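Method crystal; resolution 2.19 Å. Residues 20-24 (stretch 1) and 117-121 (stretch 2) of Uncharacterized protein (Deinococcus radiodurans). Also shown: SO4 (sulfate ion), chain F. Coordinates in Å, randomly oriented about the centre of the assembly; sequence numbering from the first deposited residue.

Stretch 1 (20-24) GYRHP
Stretch 2, residues 117-121: SRRGP

Contact between residues 20-24 and 117-121 of one chain, 96 or more residues apart in sequence where they touch, burying 251 Å² summed over both sides. No direct hydrogen bond crosses between the stretches; packing and one bridging water join them; R119 takes part in both, and also binds a sulfate that lies near stretch 1 without a hydrogen bond to it. Stretch 1 has no regular helix or strand, whereas stretch 2 finishes a strand at S117 and R118 (phi/psi -149/115 and -95/97) and then turns. The closest CA atoms in register are those of Y21 and R119, 6.2 Å apart.

G20 (-48/-32) is exposed and makes no contact with stretch 2, but its carbonyl O lies 3.4 Å from sulfate O2. Y21 (-110/19; chi1 -59°, m; chi2 -78°) sets its CA-to-CB bond sideways and gives up 89 Å² to stretch 2. Its flat ring lies along the turn: Y21 CD1 is 4.1 Å from R118 O, Y21 CE1 is 4.0 Å from G120 CA, and R119 O sits at the ring edge, near its plane. G120 (-102/-159) has no side chain, and a CB there would clash with P121 CD. The ring packs against the backbone of stretch 2, while Y21 OH is hydrogen-bonded elsewhere in the structure.

The carbonyl of Y21 meets the R119 side chain. R119 adopts a positive phi (60/28), points its CA-to-CB bond toward stretch 1 and runs m, t, p (chi1 -59°, chi2 159°, chi3 66°), with chi4 158°; stretch 1 covers 96 Å² of it. Y21 O is only 3.0 Å from R119 NE, but lies over a face of the guanidinium, off the line of the N-H bond, so the angle is too poor for a hydrogen bond.

R22 (-125/167; m, t, t, with chi4 115°) turns its CA-to-CB bond away, leaving its backbone to meet R119: R22 CA is 3.5 Å from R119 NH2, and R22 N lies over the same guanidinium face as Y21 O. R22 is exposed and touches a crystal neighbour; its NE and NH2 are hydrogen-bonded elsewhere in the structure.

H23 (-78/132; chi1 -67°, m; chi2 158°) is buried. Its CA-to-CB bond points sideways, but the end of the side chain comes nearer, placing CD2 3.4 Å from R119 NH2, which lies over one face of the imidazole. Water 1 bridges the stretches, accepting from H23 N at 3.1 Å and R119 NH1 at 3.0 Å. The long arginine also offers donors to the sulfate, probably from the crystallisation liquor: R119 NE and R119 NH2 both donate to sulfate O1, at 2.6 and 2.5 Å, with O1 near the guanidinium plane. P24 (-79/-17; C-gamma exo) is exposed and out of reach.

Within stretch 2, weak hydrogen bonds brace the turn: G120 N to S117 OG at 3.0 Å, and S117 OG (chi1 175°, t) to P121 O at 3.4 Å. R118 (t, t, m, with chi4 -89°) sets its CA-to-CB bond sideways, and its side chain comes no nearer than 5.8 Å to stretch 1; P121 (-58/144; C-gamma exo) follows the turn.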

# COMPACT_ATOMS: atom_id res chain seq x y z
N GLY A 20 2.18 -3.45 9.23
CA GLY A 20 3.02 -2.41 8.66
C GLY A 20 2.37 -1.46 7.66
O GLY A 20 2.76 -0.29 7.58
N TYR A 21 1.41 -1.95 6.89
CA TYR A 21 0.75 -1.15 5.85
C TYR A 21 -0.70 -0.79 6.19
O TYR A 21 -1.49 -0.42 5.31
CB TYR A 21 0.85 -1.86 4.48
CG TYR A 21 2.29 -2.09 4.08
CD1 TYR A 21 3.06 -1.05 3.56
CD2 TYR A 21 2.91 -3.32 4.28
CE1 TYR A 21 4.40 -1.24 3.23
CE2 TYR A 21 4.25 -3.52 3.96
CZ TYR A 21 4.98 -2.47 3.43
OH TYR A 21 6.30 -2.65 3.10
N ARG A 22 -1.05 -0.88 7.48
CA ARG A 22 -2.38 -0.48 7.94
C ARG A 22 -2.31 0.55 9.07
O ARG A 22 -1.26 0.79 9.65
CB ARG A 22 -3.19 -1.70 8.41
CG ARG A 22 -3.37 -2.80 7.36
CD ARG A 22 -4.07 -4.02 7.97
NE ARG A 22 -3.90 -5.25 7.19
CZ ARG A 22 -3.24 -6.33 7.63
NH1 ARG A 22 -2.68 -6.31 8.84
NH2 ARG A 22 -3.15 -7.42 6.86
N HIS A 23 -3.45 1.17 9.37
CA HIS A 23 -3.57 1.98 10.57
C HIS A 23 -3.75 1.04 11.77
O HIS A 23 -4.56 0.13 11.70
CB HIS A 23 -4.74 2.95 10.43
CG HIS A 23 -4.54 4.00 9.38
ND1 HIS A 23 -5.59 4.68 8.78
CD2 HIS A 23 -3.41 4.51 8.84
CE1 HIS A 23 -5.11 5.56 7.93
NE2 HIS A 23 -3.79 5.48 7.94
N PRO A 24 -2.98 1.25 12.85
CA PRO A 24 -2.86 0.35 14.02
C PRO A 24 -4.00 0.41 15.03
O PRO A 24 -4.13 -0.49 15.86
CB PRO A 24 -1.58 0.85 14.73
CG PRO A 24 -0.95 1.83 13.82
CD PRO A 24 -2.01 2.35 12.89
N SER A 117 1.76 -0.85 -5.86
CA SER A 117 2.14 -0.58 -4.48
C SER A 117 0.95 -0.14 -3.66
O SER A 117 0.39 0.93 -3.91
CB SER A 117 3.22 0.50 -4.43
OG SER A 117 3.52 0.86 -3.10
N ARG A 118 0.58 -0.95 -2.67
CA ARG A 118 -0.51 -0.57 -1.78
C ARG A 118 0.09 0.10 -0.55
O ARG A 118 0.55 -0.58 0.36
CB ARG A 118 -1.36 -1.78 -1.38
CG ARG A 118 -2.56 -1.40 -0.48
CD ARG A 118 -3.23 -2.62 0.21
NE ARG A 118 -3.76 -3.60 -0.74
CZ ARG A 118 -5.00 -3.57 -1.26
NH1 ARG A 118 -5.86 -2.60 -0.94
NH2 ARG A 118 -5.37 -4.53 -2.10
N ARG A 119 0.13 1.43 -0.54
CA ARG A 119 0.67 2.18 0.60
C ARG A 119 2.14 1.83 0.85
O ARG A 119 2.63 1.91 1.98
CB ARG A 119 -0.19 1.94 1.84
CG ARG A 119 -1.67 2.37 1.62
CD ARG A 119 -2.66 1.71 2.59
NE ARG A 119 -2.46 2.11 3.97
CZ ARG A 119 -3.39 2.03 4.94
NH1 ARG A 119 -4.62 1.58 4.68
NH2 ARG A 119 -3.08 2.43 6.17
N GLY A 120 2.82 1.43 -0.21
CA GLY A 120 4.20 0.98 -0.11
C GLY A 120 5.15 2.06 -0.57
O GLY A 120 4.79 3.24 -0.58
N PRO A 121 6.37 1.66 -0.95
CA PRO A 121 7.41 2.59 -1.43
C PRO A 121 6.94 3.39 -2.63
O PRO A 121 6.18 2.87 -3.46
CB PRO A 121 8.56 1.66 -1.84
CG PRO A 121 8.38 0.44 -0.99
CD PRO A 121 6.86 0.27 -0.89
S SO4 F . 0.63 3.32 6.04
O1 SO4 F . -0.72 3.07 5.58
O2 SO4 F . 0.89 2.50 7.23
O3 SO4 F . 1.57 2.99 4.97
O4 SO4 F . 0.80 4.73 6.38
O HOH W 1 -5.83 1.04 7.39